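PDB 2WAD: penicillin-binding protein 2B, which probably cross-links the peptides of adjacent glycan strands in peptidoglycan as part of the elongasome, and binds penicillin. Local coordinates for residues 411-416 and 444-449. Numbering follows the deposited sequence.
Unlike the reference sequence in segment 411-416: Pro412 (reference Ser). Unlike the reference sequence in segment 444-449: Ala446 (reference Thr), Val448 (reference Met).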
ATOM      1  N   GLN A 411      19.890 -38.165  -2.587  1.00 43.26           N
ATOM      2  CA  GLN A 411      20.139 -38.904  -3.828  1.00 43.82           C
ATOM      3  C   GLN A 411      19.346 -38.190  -4.923  1.00 43.89           C
ATOM      4  O   GLN A 411      18.409 -37.438  -4.621  1.00 42.16           O
ATOM      5  CB  GLN A 411      19.622 -40.347  -3.685  1.00 43.04           C
ATOM      6  CG  GLN A 411      18.171 -40.374  -3.194  1.00 41.79           C
ATOM      7  CD  GLN A 411      17.689 -41.754  -2.784  1.00 43.01           C
ATOM      8  OE1 GLN A 411      18.009 -42.739  -3.440  1.00 49.64           O
ATOM      9  NE2 GLN A 411      16.921 -41.830  -1.694  1.00 39.24           N
ATOM     10  N   PRO A 412      19.717 -38.406  -6.194  1.00 44.72           N
ATOM     11  CA  PRO A 412      18.878 -37.847  -7.252  1.00 43.94           C
ATOM     12  C   PRO A 412      17.490 -38.472  -7.125  1.00 42.77           C
ATOM     13  O   PRO A 412      17.388 -39.610  -6.702  1.00 43.10           O
ATOM     14  CB  PRO A 412      19.542 -38.307  -8.556  1.00 44.19           C
ATOM     15  CG  PRO A 412      20.902 -38.874  -8.168  1.00 48.29           C
ATOM     16  CD  PRO A 412      20.842 -39.213  -6.703  1.00 46.96           C
ATOM     17  N   ILE A 413      16.438 -37.745  -7.488  1.00 40.89           N
ATOM     18  CA  ILE A 413      15.095 -38.247  -7.314  1.00 41.58           C
ATOM     19  C   ILE A 413      14.603 -38.542  -8.711  1.00 41.50           C
ATOM     20  O   ILE A 413      14.587 -37.657  -9.553  1.00 44.20           O
ATOM     21  CB  ILE A 413      14.152 -37.197  -6.700  1.00 44.15           C
ATOM     22  CG1 ILE A 413      14.640 -36.721  -5.324  1.00 42.83           C
ATOM     23  CG2 ILE A 413      12.703 -37.669  -6.761  1.00 43.34           C
ATOM     24  CD1 ILE A 413      15.051 -37.802  -4.365  1.00 37.58           C
ATOM     25  N   VAL A 414      14.234 -39.793  -8.955  1.00 40.39           N
ATOM     26  CA  VAL A 414      13.883 -40.234 -10.300  1.00 41.39           C
ATOM     27  C   VAL A 414      12.483 -40.837 -10.331  1.00 40.66           C
ATOM     28  O   VAL A 414      12.266 -41.932  -9.806  1.00 42.16           O
ATOM     29  CB  VAL A 414      14.910 -41.272 -10.847  1.00 41.93           C
ATOM     30  CG1 VAL A 414      14.581 -41.581 -12.307  1.00 41.31           C
ATOM     31  CG2 VAL A 414      16.326 -40.713 -10.758  1.00 41.09           C
ATOM     32  N   PHE A 415      11.542 -40.110 -10.920  1.00 41.53           N
ATOM     33  CA  PHE A 415      10.162 -40.566 -11.052  1.00 43.42           C
ATOM     34  C   PHE A 415       9.952 -40.845 -12.540  1.00 44.08           C
ATOM     35  O   PHE A 415      10.492 -40.105 -13.365  1.00 40.79           O
ATOM     36  CB  PHE A 415       9.174 -39.432 -10.706  1.00 45.47           C
ATOM     37  CG  PHE A 415       9.285 -38.879  -9.303  1.00 45.72           C
ATOM     38  CD1 PHE A 415       9.065 -39.681  -8.188  1.00 40.20           C
ATOM     39  CD2 PHE A 415       9.561 -37.529  -9.111  1.00 41.94           C
ATOM     40  CE1 PHE A 415       9.152 -39.165  -6.891  1.00 42.76           C
ATOM     41  CE2 PHE A 415       9.637 -36.996  -7.828  1.00 43.65           C
ATOM     42  CZ  PHE A 415       9.420 -37.802  -6.709  1.00 42.63           C
ATOM     43  N   GLN A 416       9.148 -41.860 -12.871  1.00 43.99           N
ATOM     44  CA  GLN A 416       8.667 -42.071 -14.242  1.00 47.68           C
ATOM     45  C   GLN A 416       8.029 -40.796 -14.776  1.00 48.90           C
ATOM     46  O   GLN A 416       7.201 -40.184 -14.107  1.00 50.86           O
ATOM     47  CB  GLN A 416       7.612 -43.189 -14.318  1.00 46.54           C
ATOM     48  CG  GLN A 416       8.122 -44.547 -13.862  1.00 45.68           C
ATOM     49  CD  GLN A 416       9.253 -45.057 -14.737  1.00 47.54           C
ATOM     50  OE1 GLN A 416       9.281 -44.767 -15.934  1.00 40.42           O
ATOM     51  NE2 GLN A 416      10.189 -45.817 -14.149  1.00 37.25           N
ATOM     52  N   SER A 444      19.397 -28.925   0.280  1.00 35.74           N
ATOM     53  CA  SER A 444      19.123 -30.182  -0.403  1.00 37.46           C
ATOM     54  C   SER A 444      17.736 -30.189  -1.035  1.00 37.20           C
ATOM     55  O   SER A 444      16.727 -30.035  -0.333  1.00 37.51           O
ATOM     56  CB  SER A 444      19.208 -31.330   0.608  1.00 35.06           C
ATOM     57  OG  SER A 444      18.617 -32.491   0.067  1.00 37.13           O
ATOM     58  N   ASN A 445      17.673 -30.386  -2.347  1.00 35.65           N
ATOM     59  CA  ASN A 445      16.384 -30.687  -2.972  1.00 36.69           C
ATOM     60  C   ASN A 445      15.870 -32.103  -2.655  1.00 36.51           C
ATOM     61  O   ASN A 445      14.660 -32.310  -2.603  1.00 37.42           O
ATOM     62  CB  ASN A 445      16.426 -30.495  -4.491  1.00 36.02           C
ATOM     63  CG  ASN A 445      16.392 -29.033  -4.924  1.00 40.85           C
ATOM     64  OD1 ASN A 445      15.954 -28.132  -4.195  1.00 35.00           O
ATOM     65  ND2 ASN A 445      16.826 -28.797  -6.156  1.00 37.77           N
ATOM     66  N   ALA A 446      16.763 -33.072  -2.453  1.00 34.29           N
ATOM     67  CA  ALA A 446      16.341 -34.456  -2.197  1.00 37.66           C
ATOM     68  C   ALA A 446      15.473 -34.544  -0.950  1.00 35.69           C
ATOM     69  O   ALA A 446      14.512 -35.325  -0.905  1.00 32.84           O
ATOM     70  CB  ALA A 446      17.526 -35.401  -2.049  1.00 32.94           C
ATOM     71  N   TYR A 447      15.837 -33.770   0.068  1.00 34.70           N
ATOM     72  CA  TYR A 447      15.121 -33.861   1.351  1.00 36.27           C
ATOM     73  C   TYR A 447      13.661 -33.377   1.219  1.00 40.42           C
ATOM     74  O   TYR A 447      12.738 -34.014   1.767  1.00 40.02           O
ATOM     75  CB  TYR A 447      15.855 -33.063   2.436  1.00 37.35           C
ATOM     76  CG  TYR A 447      15.432 -33.396   3.858  1.00 37.82           C
ATOM     77  CD1 TYR A 447      16.071 -34.401   4.567  1.00 40.15           C
ATOM     78  CD2 TYR A 447      14.378 -32.729   4.481  1.00 37.27           C
ATOM     79  CE1 TYR A 447      15.688 -34.731   5.858  1.00 36.31           C
ATOM     80  CE2 TYR A 447      13.973 -33.062   5.771  1.00 32.89           C
ATOM     81  CZ  TYR A 447      14.640 -34.061   6.444  1.00 34.22           C
ATOM     82  OH  TYR A 447      14.275 -34.419   7.718  1.00 33.70           O
ATOM     83  N   VAL A 448      13.453 -32.271   0.489  1.00 36.24           N
ATOM     84  CA  VAL A 448      12.147 -31.640   0.407  1.00 35.82           C
ATOM     85  C   VAL A 448      11.245 -32.297  -0.634  1.00 35.08           C
ATOM     86  O   VAL A 448      10.031 -32.242  -0.510  1.00 33.84           O
ATOM     87  CB  VAL A 448      12.200 -30.113   0.135  1.00 35.66           C
ATOM     88  CG1 VAL A 448      12.674 -29.346   1.378  1.00 35.46           C
ATOM     89  CG2 VAL A 448      13.028 -29.781  -1.100  1.00 28.69           C
ATOM     90  N   VAL A 449      11.837 -32.870  -1.675  1.00 32.93           N
ATOM     91  CA  VAL A 449      11.096 -33.623  -2.670  1.00 35.62           C
ATOM     92  C   VAL A 449      10.588 -34.956  -2.084  1.00 36.76           C
ATOM     93  O   VAL A 449       9.439 -35.343  -2.299  1.00 39.49           O
ATOM     94  CB  VAL A 449      11.937 -33.846  -3.946  1.00 36.97           C
ATOM     95  CG1 VAL A 449      11.248 -34.841  -4.855  1.00 41.24           C
ATOM     96  CG2 VAL A 449      12.101 -32.533  -4.709  1.00 31.78           C
TER
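From the loop that follows strand 408-410, Ile413 meets both Ala446 and Val449 on the first turn of helix 445-455, and Phe415 meets Val449. Val449 CG1, anti to the backbone N (chi1 170°), is the shared methyl: it lies 3.7 Å from Ile413 CG2 and 3.9 Å from Phe415 CZ, touching the ring at its edge, near the plane. Ile413 CG2 also sits over one face of that ring, offset toward the rim, so the three side chains form one apolar cluster. The other branch of Ile413 brings CD1 to 4.2 Å from Ala446 CB. That same CB packs 3.4 Å from the backbone oxygen Gln411 O, while the bond to Gln411 CB points away from the helix. Ser444 caps the helix, its OG accepting from Tyr447 N at 3.1 Å and also bonded to Asp410. Asn445 OD1 bonds Lys389 NZ; in this transpeptidase domain the two fit the SxN and SxxK motifs of penicillin-binding proteins, and Ser386, the probable acyl-ester nucleophile, lies about 10 Å from Val449, side chain to side chain. The loop thus rests on a helix start carrying a probable active-site residue through apolar packing, while its own backbone is hydrogen-bonded to Ile421, Asn463 and Met464.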